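Local structure of plasma serine protease inhibitor (Homo sapiens, 3DY0) at residues Q77-L82 against L91-A96; L101-Q106 against N158-M163; C216-V221 against K256-R261; K180-Q185 against V319-T324. The protein inhibits serine proteases of blood plasma and other body fluids in a heparin-dependent manner, as a serpin that is cleaved by the protease it traps irreversibly. One frame throughout, in Å; residues are numbered along the deposited sequence.

Contact 1 (Q77-L82 against L91-A96); sequences QLLQEL and LSLGNA
Leucines carry nearly all of this contact, with Leu82 and Leu93 giving about half of the 306 Å² buried between helix end and strand. Leu82 approaches with both methyls: CD1 sits 3.6 Å from Leu93 CB, while CD2 meets Leu91 CD2 at 3.8 Å. Its branch thus bridges two residues that lie on the same side of the strand. Leu93 meets the helix with its own side chain: CG is anti to the backbone N (chi1 -176°), which sets the CD2 methyl against Leu78 CD2 at 3.8 Å and close to Leu79 CD2. The Leu78 and Leu79 chains both cross that of Leu93 at about a right angle, and Leu79 CD2 also reaches the backbone, 3.5 Å from Leu93 O. Its other methyl, CD1, lies 3.7 Å from Asn95 ND2, an amide nitrogen whose hydrogen bond goes to Tyr117 O, while Asn95 OD1 accepts from Asn165.

Polar links across the contact are indirect. One water donates to both Leu82 O (2.8 Å) and Leu91 O (2.9 Å), joining the residue just past the helix to the beginning of the strand. Within the helix, Gln77 NE2 bonds Glu81 OE1 one turn on, away from the strand.

The axes of helix 77-81 and strand 91-96 approach to 8.8 Å, with 125° between their N-to-C directions. This is helix D of the serpin fold packed on strand 2 of the large sheet A. Met38 of helix 33-45 touches Leu79, Leu93 and Asn95, and strand 159-172 pairs antiparallel with strand 90-99, with Ile167 against Leu91 and Leu93.

Contact 2 (L101-Q106 against N158-M163); sequences LVVDLQ and NAVVIM
Val103 pushes both of its methyls against two consecutive valines, Val160 and Val161, and this is the dense part of the contact. CG1 stands anti to the backbone N (chi1 -174°), which splits the branch between the two partners: CG1 meets Val161 CG2 at 3.8 Å, while CG2 presses on Val160. There the separation from Val160 CB is 3.2 Å, shorter than normal van der Waals contact and therefore to be read with some doubt. Val160 O is close to the same methyl, at 3.3 Å. The Val103 side chain crosses that of each valine at roughly a right angle.

That two successive residues turn toward Val103 is consistent with a bulge: Val160 and Val161 both face Phe334 and form a classic beta bulge. Strand 159-172 is central in serpin sheet A, next to strand 323-335, the inserted reactive centre loop.

The other end is looser. Leu105 leans in with one methyl, CD2, which stops 4.2 Å from Val161 CG2; the Leu105 side chain also touches Thr99, Ile300 and Val110. Val102 and Asp104, flanking Val103, lie on the exposed side of the loop and add little or nothing to the 161 Å² buried.

No hydrogen bond crosses between the segments. Backbone bonds of the bulge go instead to Phe334 and Asp100, so the loop leading to helix 107-117 lies on the strand through methyl groups. Such a contact rests on shape and the removal of apolar surface from water, and sets no directional constraint of its own on either backbone.

Contact 3 (C216-V221 against K256-R261); sequences CRVVGV and KMFKKR
The far end of the Phe258 ring meets strand 216-221 between Val218 and Gly220. CZ is the leading atom: it lies 3.4 Å from Val218 CG1 and 3.5 Å from Gly220 N, both approached obliquely. CE2 comes up to the peptide that follows Val218, 3.4 Å from Val218 O, and the carbonyl carbon of that residue sits at the ring's edge, in its plane. On the other flank CE1 is 4.1 Å from Gly220 CA, a close approach to bare backbone where the residue carries no side chain. The Val218 side chain crosses the phenylalanine at about a right angle, with CG1 anti to the backbone N (chi1 180°), which places this methyl beside the carbonyl carbon and against CZ and CE2.

Phe258 reaches inward from the junction where helix 248-257 has just ended and strand 259-277 is about to begin.

Further out, the ring also meets that of His207, the planes at about 30°, and touches Leu230. His207 is held in turn by backbone hydrogen bonding with Gly220, while Trp254 of helix 248-257 touches Val218. The aromatic ring is thereby fitted among strands 194-211, 216-222 and 228-234 of the serpin fold.

With no hydrogen bond between the segments, their contact is one aromatic ring packed against methyl and peptide. The ring follows directly on helix 248-257, which carries Lys249 and Lys253 of the glycan site; in contrast to that basic surface, the packing here is apolar and non-directional.

Contact 4 (K180-Q185 against V319-T324); sequences KGTQEQ and VDESGT
A single hydrogen bond makes up practically the whole contact: Thr182 OG1 donates to Glu321 OE2 at 2.7 Å, and just 75 Å² is buried between the segments. The carboxylate receives it on its anti lone pair, turned away from OE1. The two side chains come from opposite directions, and the glutamate chain is bent at chi2 (90°); Glu321 OE2 lies 3.4 Å from Thr182 CB. Lys269 NZ is a second partner of OE2, in a long, weak ion pair, which may help to keep the buried acid charged; Met200, Phe177 and His179 pack round it.

Glu321 stands in a tight connection between two strands, braced by its neighbour. Asp320 OD1 accepts from Gly323 N at 3.1 Å, nearly along the C-O axis, as an Asx motif, and takes Ser322 OG at 3.0 Å on its syn side, out of the carboxylate plane. Arg325 forms a salt bridge with Asp320 OD2.

Glu321 stands at the entrance to the proximal hinge of the reactive centre loop. Here the cleaved loop has entered the large sheet as strand 323-335, antiparallel to strand 307-319, and Trp173 bonds Asp320 O at the sheet end known as the breach.

Overall arrangement
Contacts 1 and 2 follow one another along the chain and share the neighbouring strands 90-99 and 159-172; their centres lie 24 Å apart and they touch where Ala96 O meets Met163 CG at 4.1 Å. Contact 4 marks the start of the inserted reactive centre loop, strand 323-335, whose far part pairs with the bulge of contact 2, about 46 Å away between centres. Contact 3 is nested in the chain between the segments of contact 4, with nearest atoms about 8 Å apart. It lies close to the bound heparin, the Val218 side chain being about 11 Å from a sulfated glucosamine, while contact 2 is on the opposite side of the chain's centre.

Contact 1 (Q77-L82 against L91-A96)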
# COMPACT_ATOMS: atom_id res chain seq x y z
N GLN A 77 -9.61 -15.39 -2.65
CA GLN A 77 -10.46 -15.49 -1.47
C GLN A 77 -10.69 -14.11 -0.87
O GLN A 77 -11.80 -13.77 -0.47
CB GLN A 77 -9.81 -16.41 -0.43
CG GLN A 77 -10.63 -16.60 0.84
CD GLN A 77 -9.89 -17.40 1.89
OE1 GLN A 77 -9.39 -18.49 1.61
NE2 GLN A 77 -9.81 -16.87 3.10
N LEU A 78 -9.63 -13.31 -0.82
CA LEU A 78 -9.72 -11.96 -0.27
C LEU A 78 -10.70 -11.11 -1.07
O LEU A 78 -11.54 -10.42 -0.50
CB LEU A 78 -8.33 -11.31 -0.28
CG LEU A 78 -8.26 -9.84 0.14
CD1 LEU A 78 -8.79 -9.67 1.56
CD2 LEU A 78 -6.82 -9.36 0.05
N LEU A 79 -10.58 -11.14 -2.39
CA LEU A 79 -11.46 -10.37 -3.26
C LEU A 79 -12.91 -10.82 -3.12
O LEU A 79 -13.82 -9.99 -3.09
CB LEU A 79 -11.00 -10.49 -4.71
CG LEU A 79 -9.67 -9.77 -5.00
CD1 LEU A 79 -9.15 -10.17 -6.38
CD2 LEU A 79 -9.88 -8.26 -4.92
N GLN A 80 -13.13 -12.13 -3.04
CA GLN A 80 -14.48 -12.66 -2.89
C GLN A 80 -15.06 -12.28 -1.54
O GLN A 80 -16.25 -11.97 -1.44
CB GLN A 80 -14.47 -14.18 -3.05
CG GLN A 80 -14.10 -14.65 -4.46
CD GLN A 80 -14.07 -16.16 -4.59
OE1 GLN A 80 -13.81 -16.70 -5.67
NE2 GLN A 80 -14.34 -16.86 -3.49
N GLU A 81 -14.23 -12.30 -0.51
CA GLU A 81 -14.66 -11.94 0.83
C GLU A 81 -15.11 -10.49 0.87
O GLU A 81 -16.08 -10.15 1.55
CB GLU A 81 -13.54 -12.17 1.85
CG GLU A 81 -13.36 -13.62 2.26
CD GLU A 81 -12.20 -13.82 3.22
OE1 GLU A 81 -12.06 -14.93 3.77
OE2 GLU A 81 -11.43 -12.86 3.43
N LEU A 82 -14.41 -9.63 0.13
CA LEU A 82 -14.76 -8.22 0.11
C LEU A 82 -16.02 -7.94 -0.70
O LEU A 82 -16.48 -6.80 -0.76
CB LEU A 82 -13.58 -7.40 -0.44
CG LEU A 82 -12.36 -7.40 0.49
CD1 LEU A 82 -11.21 -6.65 -0.15
CD2 LEU A 82 -12.74 -6.76 1.82
N LEU A 91 -14.27 -1.13 2.84
CA LEU A 91 -13.02 -1.60 2.27
C LEU A 91 -13.29 -2.20 0.90
O LEU A 91 -13.97 -3.22 0.78
CB LEU A 91 -12.35 -2.65 3.16
CG LEU A 91 -11.07 -3.24 2.56
CD1 LEU A 91 -10.09 -2.12 2.20
CD2 LEU A 91 -10.44 -4.21 3.55
N SER A 92 -12.76 -1.55 -0.13
CA SER A 92 -12.93 -2.00 -1.50
C SER A 92 -11.56 -2.28 -2.12
O SER A 92 -10.61 -1.54 -1.89
CB SER A 92 -13.65 -0.92 -2.32
OG SER A 92 -13.82 -1.33 -3.66
N LEU A 93 -11.47 -3.35 -2.90
CA LEU A 93 -10.23 -3.73 -3.56
C LEU A 93 -10.60 -4.29 -4.92
O LEU A 93 -11.45 -5.18 -5.02
CB LEU A 93 -9.52 -4.80 -2.72
CG LEU A 93 -8.14 -5.30 -3.16
CD1 LEU A 93 -7.13 -4.17 -3.08
CD2 LEU A 93 -7.72 -6.45 -2.24
N GLY A 94 -9.98 -3.78 -5.99
CA GLY A 94 -10.33 -4.27 -7.31
C GLY A 94 -9.23 -4.18 -8.35
O GLY A 94 -8.21 -3.51 -8.14
N ASN A 95 -9.46 -4.83 -9.48
CA ASN A 95 -8.50 -4.88 -10.57
C ASN A 95 -9.15 -4.66 -11.93
O ASN A 95 -10.31 -5.00 -12.13
CB ASN A 95 -7.81 -6.24 -10.55
CG ASN A 95 -7.20 -6.54 -9.20
OD1 ASN A 95 -6.30 -5.84 -8.77
ND2 ASN A 95 -7.71 -7.57 -8.53
N ALA A 96 -8.38 -4.11 -12.86
CA ALA A 96 -8.88 -3.85 -14.20
C ALA A 96 -7.76 -3.85 -15.22
O ALA A 96 -6.62 -3.50 -14.91
CB ALA A 96 -9.61 -2.51 -14.23
O HOH W 1 -15.82 -4.16 -1.18

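Contact 2 (L101-Q106 against N158-M163)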
# COMPACT_ATOMS: atom_id res chain seq x y z
N LEU A 101 -6.89 -2.14 -28.80
CA LEU A 101 -7.44 -3.13 -29.71
C LEU A 101 -6.38 -3.83 -30.56
O LEU A 101 -6.60 -4.94 -31.04
CB LEU A 101 -8.48 -2.49 -30.64
N VAL A 102 -5.23 -3.19 -30.74
CA VAL A 102 -4.16 -3.77 -31.53
C VAL A 102 -3.52 -4.92 -30.77
O VAL A 102 -3.04 -5.89 -31.37
CB VAL A 102 -3.06 -2.73 -31.86
CG1 VAL A 102 -2.36 -2.27 -30.58
CG2 VAL A 102 -2.06 -3.32 -32.83
N VAL A 103 -3.52 -4.81 -29.44
CA VAL A 103 -2.93 -5.83 -28.58
C VAL A 103 -3.74 -7.11 -28.55
O VAL A 103 -4.97 -7.09 -28.46
CB VAL A 103 -2.78 -5.30 -27.14
CG1 VAL A 103 -2.04 -6.32 -26.29
CG2 VAL A 103 -2.06 -3.98 -27.14
N ASP A 104 -3.04 -8.24 -28.61
CA ASP A 104 -3.66 -9.55 -28.59
C ASP A 104 -3.21 -10.30 -27.34
O ASP A 104 -2.12 -10.88 -27.31
CB ASP A 104 -3.26 -10.33 -29.85
CG ASP A 104 -3.96 -11.66 -29.96
OD1 ASP A 104 -3.69 -12.39 -30.94
OD2 ASP A 104 -4.79 -11.99 -29.08
N LEU A 105 -4.03 -10.27 -26.29
CA LEU A 105 -3.69 -10.95 -25.05
C LEU A 105 -3.97 -12.44 -25.09
O LEU A 105 -4.90 -12.89 -25.76
CB LEU A 105 -4.47 -10.33 -23.88
CG LEU A 105 -4.23 -8.84 -23.61
CD1 LEU A 105 -5.01 -8.42 -22.38
CD2 LEU A 105 -2.74 -8.60 -23.41
N GLN A 106 -3.15 -13.21 -24.38
CA GLN A 106 -3.31 -14.66 -24.32
C GLN A 106 -4.64 -14.99 -23.64
O GLN A 106 -4.98 -14.39 -22.62
CB GLN A 106 -2.17 -15.30 -23.53
CG GLN A 106 -0.81 -15.26 -24.21
CD GLN A 106 -0.71 -16.23 -25.38
OE1 GLN A 106 -1.38 -16.07 -26.39
NE2 GLN A 106 0.13 -17.24 -25.23
N ASN A 158 3.33 4.90 -26.14
CA ASN A 158 3.75 3.63 -26.71
C ASN A 158 3.11 2.54 -25.86
O ASN A 158 3.41 1.35 -26.00
CB ASN A 158 5.28 3.50 -26.65
N ALA A 159 2.23 2.96 -24.95
CA ALA A 159 1.53 2.03 -24.07
C ALA A 159 0.52 1.19 -24.84
O ALA A 159 -0.16 1.69 -25.74
CB ALA A 159 0.83 2.81 -22.95
N VAL A 160 0.43 -0.08 -24.48
CA VAL A 160 -0.50 -0.99 -25.15
C VAL A 160 -1.46 -1.62 -24.15
O VAL A 160 -2.58 -2.00 -24.50
CB VAL A 160 0.26 -2.11 -25.89
CG1 VAL A 160 1.15 -1.50 -26.96
CG2 VAL A 160 1.09 -2.93 -24.91
N VAL A 161 -1.03 -1.72 -22.89
CA VAL A 161 -1.85 -2.29 -21.84
C VAL A 161 -1.49 -1.64 -20.51
O VAL A 161 -0.32 -1.37 -20.24
CB VAL A 161 -1.60 -3.81 -21.65
CG1 VAL A 161 -2.49 -4.35 -20.53
CG2 VAL A 161 -1.86 -4.56 -22.96
N ILE A 162 -2.49 -1.37 -19.69
CA ILE A 162 -2.25 -0.83 -18.36
C ILE A 162 -3.12 -1.64 -17.42
O ILE A 162 -4.34 -1.71 -17.58
CB ILE A 162 -2.60 0.67 -18.24
CG1 ILE A 162 -1.66 1.50 -19.12
CG2 ILE A 162 -2.47 1.11 -16.77
CD1 ILE A 162 -1.81 3.01 -18.97
N MET A 163 -2.47 -2.27 -16.44
CA MET A 163 -3.16 -3.08 -15.45
C MET A 163 -3.29 -2.24 -14.20
O MET A 163 -2.31 -1.69 -13.72
CB MET A 163 -2.35 -4.34 -15.16
CG MET A 163 -2.97 -5.25 -14.12
SD MET A 163 -2.06 -6.81 -14.04
CE MET A 163 -0.49 -6.23 -13.39

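Contact 3 (C216-V221 against K256-R261)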
# COMPACT_ATOMS: atom_id res chain seq x y z
N CYS A 216 10.76 1.17 21.05
CA CYS A 216 9.62 1.95 20.57
C CYS A 216 8.38 1.60 21.36
O CYS A 216 8.30 0.54 21.99
CB CYS A 216 9.38 1.67 19.08
SG CYS A 216 9.00 -0.06 18.65
N ARG A 217 7.41 2.50 21.33
CA ARG A 217 6.13 2.29 21.99
C ARG A 217 5.15 2.01 20.87
O ARG A 217 5.18 2.67 19.83
CB ARG A 217 5.69 3.52 22.78
CG ARG A 217 6.50 3.78 24.04
CD ARG A 217 5.86 4.89 24.85
NE ARG A 217 6.51 5.11 26.13
CZ ARG A 217 7.58 5.88 26.31
NH1 ARG A 217 8.10 6.02 27.53
NH2 ARG A 217 8.13 6.51 25.28
N VAL A 218 4.29 1.02 21.08
CA VAL A 218 3.32 0.63 20.07
C VAL A 218 1.92 0.78 20.65
O VAL A 218 1.63 0.26 21.72
CB VAL A 218 3.52 -0.85 19.65
CG1 VAL A 218 2.50 -1.24 18.59
CG2 VAL A 218 4.94 -1.05 19.12
N VAL A 219 1.05 1.50 19.94
CA VAL A 219 -0.31 1.67 20.42
C VAL A 219 -1.31 1.30 19.33
O VAL A 219 -1.16 1.69 18.17
CB VAL A 219 -0.58 3.13 20.89
CG1 VAL A 219 -0.58 4.08 19.71
CG2 VAL A 219 -1.90 3.19 21.65
N GLY A 220 -2.31 0.52 19.71
CA GLY A 220 -3.32 0.09 18.76
C GLY A 220 -4.54 0.95 18.99
O GLY A 220 -4.94 1.17 20.13
N VAL A 221 -5.13 1.45 17.91
CA VAL A 221 -6.33 2.28 17.99
C VAL A 221 -7.33 1.63 17.04
O VAL A 221 -7.18 1.69 15.82
CB VAL A 221 -6.05 3.73 17.54
CG1 VAL A 221 -7.29 4.59 17.79
CG2 VAL A 221 -4.86 4.28 18.29
N LYS A 256 0.19 -9.64 18.96
CA LYS A 256 -0.14 -10.67 19.94
C LYS A 256 0.31 -10.35 21.36
O LYS A 256 -0.25 -10.89 22.33
CB LYS A 256 0.44 -12.03 19.50
CG LYS A 256 1.94 -12.21 19.71
CD LYS A 256 2.46 -13.40 18.92
CE LYS A 256 3.91 -13.73 19.25
NZ LYS A 256 4.03 -14.42 20.57
N MET A 257 1.29 -9.47 21.51
CA MET A 257 1.80 -9.12 22.84
C MET A 257 1.15 -7.89 23.47
O MET A 257 1.41 -7.56 24.63
CB MET A 257 3.32 -8.95 22.79
CG MET A 257 4.05 -10.28 22.58
SD MET A 257 5.84 -10.15 22.69
CE MET A 257 6.04 -9.57 24.34
N PHE A 258 0.29 -7.23 22.70
CA PHE A 258 -0.45 -6.04 23.16
C PHE A 258 -1.15 -6.28 24.50
O PHE A 258 -1.75 -7.33 24.71
CB PHE A 258 -1.54 -5.70 22.13
CG PHE A 258 -1.16 -4.61 21.16
CD1 PHE A 258 -1.78 -4.54 19.92
CD2 PHE A 258 -0.24 -3.63 21.51
CE1 PHE A 258 -1.48 -3.52 19.03
CE2 PHE A 258 0.07 -2.60 20.63
CZ PHE A 258 -0.55 -2.54 19.38
N LYS A 259 -1.08 -5.30 25.40
CA LYS A 259 -1.75 -5.38 26.70
C LYS A 259 -2.57 -4.10 26.89
O LYS A 259 -2.22 -3.05 26.37
CB LYS A 259 -0.74 -5.50 27.84
CG LYS A 259 0.16 -6.73 27.78
CD LYS A 259 -0.62 -8.04 27.85
CE LYS A 259 0.33 -9.24 27.86
NZ LYS A 259 -0.39 -10.54 27.77
N LYS A 260 -3.67 -4.18 27.63
CA LYS A 260 -4.51 -3.01 27.86
C LYS A 260 -3.93 -2.07 28.91
O LYS A 260 -3.51 -2.51 29.98
CB LYS A 260 -5.92 -3.44 28.27
CG LYS A 260 -6.64 -4.22 27.20
CD LYS A 260 -7.96 -4.76 27.70
CE LYS A 260 -8.63 -5.62 26.64
NZ LYS A 260 -9.88 -6.25 27.14
N ARG A 261 -3.91 -0.78 28.60
CA ARG A 261 -3.37 0.23 29.50
C ARG A 261 -4.08 1.56 29.31
O ARG A 261 -4.49 1.90 28.20
CB ARG A 261 -1.88 0.41 29.25
CG ARG A 261 -1.25 1.49 30.11
CD ARG A 261 0.25 1.54 29.91
NE ARG A 261 0.88 0.26 30.19
CZ ARG A 261 2.19 0.10 30.38
NH1 ARG A 261 3.00 1.14 30.32
NH2 ARG A 261 2.68 -1.11 30.63

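Contact 4 (K180-Q185 against V319-T324)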
# COMPACT_ATOMS: atom_id res chain seq x y z
N LYS A 180 -13.05 19.12 20.79
CA LYS A 180 -12.69 20.11 21.81
C LYS A 180 -11.35 19.75 22.45
O LYS A 180 -10.78 20.54 23.20
CB LYS A 180 -13.78 20.18 22.88
N GLY A 181 -10.86 18.55 22.15
CA GLY A 181 -9.60 18.11 22.72
C GLY A 181 -8.43 18.30 21.76
O GLY A 181 -7.32 17.88 22.06
N THR A 182 -8.69 18.93 20.62
CA THR A 182 -7.63 19.15 19.65
C THR A 182 -7.05 20.55 19.79
O THR A 182 -7.78 21.54 19.73
CB THR A 182 -8.15 18.95 18.21
OG1 THR A 182 -8.72 17.64 18.09
CG2 THR A 182 -7.02 19.11 17.21
N GLN A 183 -5.74 20.63 19.99
CA GLN A 183 -5.06 21.91 20.15
C GLN A 183 -3.75 21.91 19.38
O GLN A 183 -3.16 20.86 19.15
CB GLN A 183 -4.78 22.16 21.64
CG GLN A 183 -6.03 22.24 22.51
CD GLN A 183 -6.88 23.46 22.22
OE1 GLN A 183 -6.42 24.60 22.35
NE2 GLN A 183 -8.13 23.23 21.84
N GLU A 184 -3.31 23.10 18.98
CA GLU A 184 -2.06 23.22 18.24
C GLU A 184 -0.87 22.91 19.14
O GLU A 184 -0.78 23.41 20.26
CB GLU A 184 -1.91 24.63 17.66
CG GLU A 184 -2.94 25.00 16.61
CD GLU A 184 -2.81 24.17 15.35
OE1 GLU A 184 -3.81 23.53 14.95
OE2 GLU A 184 -1.71 24.16 14.75
N GLN A 185 0.04 22.09 18.64
CA GLN A 185 1.23 21.71 19.39
C GLN A 185 2.42 21.60 18.45
O GLN A 185 2.26 21.52 17.23
CB GLN A 185 1.00 20.38 20.10
CG GLN A 185 -0.15 20.38 21.10
CD GLN A 185 0.11 21.27 22.31
OE1 GLN A 185 -0.76 21.42 23.18
NE2 GLN A 185 1.30 21.85 22.38
N VAL A 319 -6.15 11.30 8.51
CA VAL A 319 -6.45 10.87 9.87
C VAL A 319 -6.98 12.07 10.63
O VAL A 319 -6.31 13.11 10.69
CB VAL A 319 -5.19 10.35 10.60
CG1 VAL A 319 -5.46 10.22 12.10
CG2 VAL A 319 -4.77 9.01 10.01
N ASP A 320 -8.17 11.95 11.20
CA ASP A 320 -8.73 13.04 11.99
C ASP A 320 -9.48 12.53 13.20
O ASP A 320 -9.38 11.36 13.56
CB ASP A 320 -9.61 13.96 11.13
CG ASP A 320 -10.76 13.23 10.45
OD1 ASP A 320 -11.16 12.14 10.91
OD2 ASP A 320 -11.28 13.78 9.45
N GLU A 321 -10.24 13.41 13.85
CA GLU A 321 -10.96 13.02 15.05
C GLU A 321 -12.02 11.94 14.86
O GLU A 321 -12.26 11.15 15.77
CB GLU A 321 -11.60 14.25 15.71
CG GLU A 321 -10.59 15.27 16.23
CD GLU A 321 -10.20 16.32 15.19
OE1 GLU A 321 -10.46 16.11 13.99
OE2 GLU A 321 -9.63 17.36 15.59
N SER A 322 -12.63 11.89 13.69
CA SER A 322 -13.68 10.91 13.42
C SER A 322 -13.18 9.55 12.96
O SER A 322 -13.80 8.53 13.26
CB SER A 322 -14.66 11.46 12.39
OG SER A 322 -14.07 11.54 11.11
N GLY A 323 -12.07 9.52 12.23
CA GLY A 323 -11.57 8.24 11.76
C GLY A 323 -10.44 8.36 10.77
O GLY A 323 -9.57 9.22 10.90
N THR A 324 -10.47 7.50 9.75
CA THR A 324 -9.44 7.47 8.73
C THR A 324 -9.97 7.13 7.35
O THR A 324 -10.88 6.31 7.21
CB THR A 324 -8.35 6.41 9.08
OG1 THR A 324 -7.70 6.77 10.30
CG2 THR A 324 -7.32 6.27 7.96